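Local coordinates for extracellular solute-binding protein family 5 (Brucella melitensis, PDB 4ONY) that probably binds peptides or related solutes in the periplasm and delivers them to an ABC transporter for uptake, at residues V364-L376 against E385-T397. Numbering follows the deposited sequence.
Sequences VGRPADARERELL and EDVMNGTWHPPVT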
loop_
_atom_site.group_PDB
_atom_site.type_symbol
_atom_site.label_atom_id
_atom_site.label_comp_id
_atom_site.label_asym_id
_atom_site.label_seq_id
_atom_site.Cartn_x
_atom_site.Cartn_y
_atom_site.Cartn_z
ATOM N N VAL A 364 -10.778 0.334 -16.149
ATOM C CA VAL A 364 -10.303 0.657 -17.509
ATOM C C VAL A 364 -10.397 -0.556 -18.450
ATOM O O VAL A 364 -10.008 -1.651 -18.101
ATOM C CB VAL A 364 -8.869 1.212 -17.428
ATOM C CG1 VAL A 364 -8.278 1.448 -18.814
ATOM C CG2 VAL A 364 -8.893 2.503 -16.631
ATOM N N GLY A 365 -10.971 -0.345 -19.646
ATOM C CA GLY A 365 -11.107 -1.406 -20.636
ATOM C C GLY A 365 -12.207 -2.410 -20.286
ATOM O O GLY A 365 -12.278 -3.501 -20.842
ATOM N N ARG A 366 -13.045 -2.057 -19.328
ATOM C CA ARG A 366 -14.205 -2.892 -18.941
ATOM C C ARG A 366 -15.489 -2.081 -19.079
ATOM O O ARG A 366 -15.628 -1.017 -18.438
ATOM C CB ARG A 366 -14.046 -3.322 -17.495
ATOM C CG ARG A 366 -12.752 -4.060 -17.219
ATOM C CD ARG A 366 -12.657 -4.456 -15.783
ATOM N NE ARG A 366 -11.399 -5.143 -15.568
ATOM C CZ ARG A 366 -11.205 -6.427 -15.795
ATOM N NH1 ARG A 366 -12.232 -7.228 -16.147
ATOM N NH2 ARG A 366 -10.006 -6.938 -15.609
ATOM N N PRO A 367 -16.441 -2.555 -19.886
ATOM C CA PRO A 367 -17.757 -1.910 -19.798
ATOM C C PRO A 367 -18.392 -2.031 -18.395
ATOM O O PRO A 367 -18.170 -3.006 -17.680
ATOM C CB PRO A 367 -18.590 -2.662 -20.835
ATOM C CG PRO A 367 -17.975 -4.023 -20.890
ATOM C CD PRO A 367 -16.501 -3.853 -20.595
ATOM N N ALA A 368 -19.092 -0.987 -17.975
ATOM C CA ALA A 368 -19.758 -0.972 -16.680
ATOM C C ALA A 368 -20.754 -2.178 -16.597
ATOM O O ALA A 368 -21.533 -2.374 -17.530
ATOM C CB ALA A 368 -20.489 0.339 -16.501
ATOM N N ASP A 369 -20.711 -2.960 -15.519
ATOM C CA ASP A 369 -21.640 -4.082 -15.333
ATOM C C ASP A 369 -22.991 -3.595 -14.796
ATOM O O ASP A 369 -23.187 -2.368 -14.571
ATOM C CB ASP A 369 -21.002 -5.183 -14.447
ATOM C CG ASP A 369 -20.771 -4.750 -13.003
ATOM O OD1 ASP A 369 -21.544 -3.930 -12.495
ATOM O OD2 ASP A 369 -19.851 -5.278 -12.355
ATOM N N ALA A 370 -23.949 -4.509 -14.643
ATOM C CA ALA A 370 -25.306 -4.138 -14.267
ATOM C C ALA A 370 -25.364 -3.452 -12.910
ATOM O O ALA A 370 -26.096 -2.492 -12.726
ATOM C CB ALA A 370 -26.232 -5.358 -14.269
ATOM N N ARG A 371 -24.582 -3.938 -11.959
ATOM C CA ARG A 371 -24.536 -3.306 -10.645
ATOM C C ARG A 371 -23.965 -1.865 -10.704
ATOM O O ARG A 371 -24.517 -0.962 -10.078
ATOM C CB ARG A 371 -23.742 -4.190 -9.666
ATOM C CG ARG A 371 -23.565 -3.611 -8.274
ATOM C CD ARG A 371 -24.893 -3.379 -7.574
ATOM N NE ARG A 371 -24.700 -2.929 -6.198
ATOM C CZ ARG A 371 -25.567 -2.194 -5.496
ATOM N NH1 ARG A 371 -26.734 -1.793 -6.014
ATOM N NH2 ARG A 371 -25.258 -1.818 -4.245
ATOM N N GLU A 372 -22.866 -1.659 -11.427
ATOM C CA GLU A 372 -22.309 -0.302 -11.598
ATOM C C GLU A 372 -23.336 0.656 -12.225
ATOM O O GLU A 372 -23.512 1.781 -11.752
ATOM C CB GLU A 372 -21.071 -0.317 -12.494
ATOM C CG GLU A 372 -19.854 -1.082 -11.966
ATOM C CD GLU A 372 -18.639 -0.831 -12.858
ATOM O OE1 GLU A 372 -18.125 0.320 -12.776
ATOM O OE2 GLU A 372 -18.299 -1.716 -13.708
ATOM N N ARG A 373 -24.018 0.202 -13.260
ATOM C CA ARG A 373 -24.997 1.041 -13.935
ATOM C C ARG A 373 -26.169 1.394 -13.004
ATOM O O ARG A 373 -26.643 2.528 -13.010
ATOM C CB ARG A 373 -25.461 0.403 -15.249
ATOM C CG ARG A 373 -24.366 0.459 -16.326
ATOM C CD ARG A 373 -24.761 -0.263 -17.608
ATOM N NE ARG A 373 -23.568 -0.406 -18.479
ATOM C CZ ARG A 373 -23.157 0.516 -19.345
ATOM N NH1 ARG A 373 -23.848 1.650 -19.510
ATOM N NH2 ARG A 373 -22.080 0.291 -20.054
ATOM N N GLU A 374 -26.589 0.425 -12.188
ATOM C CA GLU A 374 -27.600 0.667 -11.140
ATOM C C GLU A 374 -27.115 1.714 -10.144
ATOM O O GLU A 374 -27.830 2.656 -9.843
ATOM C CB GLU A 374 -27.918 -0.644 -10.450
ATOM C CG GLU A 374 -28.924 -0.531 -9.336
ATOM C CD GLU A 374 -29.212 -1.849 -8.638
ATOM O OE1 GLU A 374 -28.311 -2.641 -8.264
ATOM O OE2 GLU A 374 -30.392 -2.084 -8.416
ATOM N N LEU A 375 -25.875 1.592 -9.694
ATOM C CA LEU A 375 -25.306 2.511 -8.723
ATOM C C LEU A 375 -25.171 3.943 -9.282
ATOM O O LEU A 375 -25.352 4.896 -8.563
ATOM C CB LEU A 375 -23.921 2.043 -8.287
ATOM C CG LEU A 375 -23.891 0.863 -7.322
ATOM C CD1 LEU A 375 -22.454 0.357 -7.148
ATOM C CD2 LEU A 375 -24.502 1.240 -5.959
ATOM N N LEU A 376 -24.821 4.051 -10.561
ATOM C CA LEU A 376 -24.505 5.297 -11.161
ATOM C C LEU A 376 -25.730 5.997 -11.788
ATOM O O LEU A 376 -25.664 7.164 -12.092
ATOM C CB LEU A 376 -23.416 5.088 -12.212
ATOM C CG LEU A 376 -22.044 4.733 -11.632
ATOM C CD1 LEU A 376 -21.120 4.174 -12.688
ATOM C CD2 LEU A 376 -21.409 5.955 -10.991
ATOM N N GLU A 385 -19.141 8.930 -21.151
ATOM C CA GLU A 385 -19.507 7.796 -21.953
ATOM C C GLU A 385 -18.322 6.845 -22.252
ATOM O O GLU A 385 -18.474 5.610 -22.158
ATOM C CB GLU A 385 -20.146 8.249 -23.292
ATOM C CG GLU A 385 -20.471 7.071 -24.184
ATOM C CD GLU A 385 -21.163 7.442 -25.497
ATOM O OE1 GLU A 385 -20.515 8.023 -26.420
ATOM O OE2 GLU A 385 -22.343 7.077 -25.614
ATOM N N ASP A 386 -17.182 7.389 -22.676
ATOM C CA ASP A 386 -16.019 6.505 -22.984
ATOM C C ASP A 386 -15.526 5.737 -21.744
ATOM O O ASP A 386 -15.158 4.569 -21.818
ATOM C CB ASP A 386 -14.854 7.231 -23.723
ATOM C CG ASP A 386 -14.276 8.464 -22.957
ATOM O OD1 ASP A 386 -14.721 8.840 -21.835
ATOM O OD2 ASP A 386 -13.338 9.065 -23.536
ATOM N N VAL A 387 -15.602 6.370 -20.597
ATOM C CA VAL A 387 -15.185 5.702 -19.348
ATOM C C VAL A 387 -16.215 4.627 -18.963
ATOM O O VAL A 387 -15.840 3.569 -18.465
ATOM C CB VAL A 387 -14.974 6.721 -18.211
ATOM C CG1 VAL A 387 -14.684 6.056 -16.877
ATOM C CG2 VAL A 387 -13.829 7.676 -18.544
ATOM N N MET A 388 -17.488 4.914 -19.160
ATOM C CA MET A 388 -18.547 3.989 -18.810
ATOM C C MET A 388 -18.501 2.744 -19.693
ATOM O O MET A 388 -18.743 1.626 -19.190
ATOM C CB MET A 388 -19.906 4.658 -18.948
ATOM C CG MET A 388 -21.113 3.818 -18.530
ATOM S SD MET A 388 -21.272 3.835 -16.746
ATOM C CE MET A 388 -22.121 5.411 -16.567
ATOM N N ASN A 389 -18.172 2.913 -20.977
ATOM C CA ASN A 389 -18.143 1.781 -21.925
ATOM C C ASN A 389 -16.796 1.067 -22.000
ATOM O O ASN A 389 -16.671 0.076 -22.691
ATOM C CB ASN A 389 -18.682 2.137 -23.345
ATOM C CG ASN A 389 -17.821 3.147 -24.117
ATOM O OD1 ASN A 389 -16.631 3.268 -23.900
ATOM N ND2 ASN A 389 -18.438 3.830 -25.078
ATOM N N GLY A 390 -15.806 1.541 -21.259
ATOM C CA GLY A 390 -14.494 0.882 -21.240
ATOM C C GLY A 390 -13.652 1.116 -22.503
ATOM O O GLY A 390 -12.788 0.285 -22.848
ATOM N N THR A 391 -13.889 2.227 -23.191
ATOM C CA THR A 391 -13.072 2.589 -24.352
ATOM C C THR A 391 -12.107 3.732 -24.071
ATOM O O THR A 391 -11.294 4.066 -24.908
ATOM C CB THR A 391 -13.966 2.990 -25.564
ATOM O OG1 THR A 391 -14.761 4.119 -25.201
ATOM C CG2 THR A 391 -14.861 1.803 -25.986
ATOM N N TRP A 392 -12.192 4.340 -22.894
ATOM C CA TRP A 392 -11.285 5.422 -22.517
ATOM C C TRP A 392 -9.868 4.929 -22.168
ATOM O O TRP A 392 -9.698 3.984 -21.400
ATOM C CB TRP A 392 -11.845 6.201 -21.302
ATOM C CG TRP A 392 -10.866 7.240 -20.860
ATOM C CD1 TRP A 392 -10.675 8.489 -21.413
ATOM C CD2 TRP A 392 -9.887 7.093 -19.838
ATOM N NE1 TRP A 392 -9.620 9.103 -20.795
ATOM C CE2 TRP A 392 -9.136 8.277 -19.808
ATOM C CE3 TRP A 392 -9.561 6.068 -18.953
ATOM C CZ2 TRP A 392 -8.091 8.476 -18.902
ATOM C CZ3 TRP A 392 -8.506 6.250 -18.052
ATOM C CH2 TRP A 392 -7.786 7.443 -18.026
ATOM N N HIS A 393 -8.873 5.620 -22.706
ATOM C CA HIS A 393 -7.493 5.549 -22.261
ATOM C C HIS A 393 -6.866 6.931 -22.431
ATOM O O HIS A 393 -7.272 7.712 -23.304
ATOM C CB HIS A 393 -6.676 4.516 -23.066
ATOM C CG HIS A 393 -7.366 3.195 -23.160
ATOM N ND1 HIS A 393 -7.287 2.244 -22.164
ATOM C CD2 HIS A 393 -8.246 2.716 -24.072
ATOM C CE1 HIS A 393 -8.046 1.213 -22.489
ATOM N NE2 HIS A 393 -8.654 1.486 -23.634
ATOM N N PRO A 394 -5.867 7.239 -21.593
ATOM C CA PRO A 394 -5.126 8.430 -21.846
ATOM C C PRO A 394 -4.513 8.359 -23.259
ATOM O O PRO A 394 -4.228 7.269 -23.737
ATOM C CB PRO A 394 -4.020 8.369 -20.800
ATOM C CG PRO A 394 -4.476 7.419 -19.766
ATOM C CD PRO A 394 -5.300 6.430 -20.511
ATOM N N PRO A 395 -4.279 9.512 -23.895
ATOM C CA PRO A 395 -3.587 9.524 -25.190
ATOM C C PRO A 395 -2.261 8.777 -25.214
ATOM O O PRO A 395 -1.465 8.883 -24.268
ATOM C CB PRO A 395 -3.293 11.013 -25.443
ATOM C CG PRO A 395 -4.104 11.753 -24.486
ATOM C CD PRO A 395 -4.439 10.867 -23.340
ATOM N N VAL A 396 -2.021 8.053 -26.307
ATOM C CA VAL A 396 -0.719 7.475 -26.624
ATOM C C VAL A 396 -0.178 8.298 -27.792
ATOM O O VAL A 396 -0.799 8.358 -28.841
ATOM C CB VAL A 396 -0.856 5.994 -27.003
ATOM C CG1 VAL A 396 0.479 5.398 -27.487
ATOM C CG2 VAL A 396 -1.441 5.169 -25.823
ATOM N N THR A 397 0.935 8.987 -27.600
ATOM C CA THR A 397 1.487 9.833 -28.669
ATOM C C THR A 397 2.452 9.043 -29.530
ATOM O O THR A 397 2.735 7.885 -29.247
ATOM C CB THR A 397 2.301 11.008 -28.104
ATOM O OG1 THR A 397 3.488 10.510 -27.477
ATOM C CG2 THR A 397 1.475 11.802 -27.096
HETATM O O HOH W 1 -11.796 2.484 -20.309
#
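Met388 fills the tight end of this contact, its side chain folded between Ala368 and helix 370-376. Its CG leaves anti to the backbone N (chi1 -177°), and bends at the next two torsions bring SD to 3.6 Å from Ala368 CB, with Leu376 CD1 beside SD and CE. The Arg373 guanidinium lies obliquely against the same thioether chain, NH1 3.6 Å from Met388 CG; its NE bonds to Ala368 O at 3.0 Å from above the carbonyl plane, which holds the guanidinium beside the methionine. Ala368 N donates to Met388 O (2.9 Å), nearly in line with the C=O bond. The backbones close up at two glycines, where Gly365 CA makes a CH···O contact of 3.3 Å to Gly390 O. The far end, with Gly365 and His393 exposed, is looser: Val364 touches the Trp392 ring edge with CG2 and the His393 ring, whose ND1 is hydrogen-bonded to Gln353, with CG1, while a water bridges Gly365 N and Trp392 O. Arg549 of helix 537-553 ties both segments together through Arg366 O and Val387 O. A loop running into a capping box, Asp369 with Glu372, thus packs against a short helix followed by positive-phi Gly390, on the surface of a family 5 solute-binding protein.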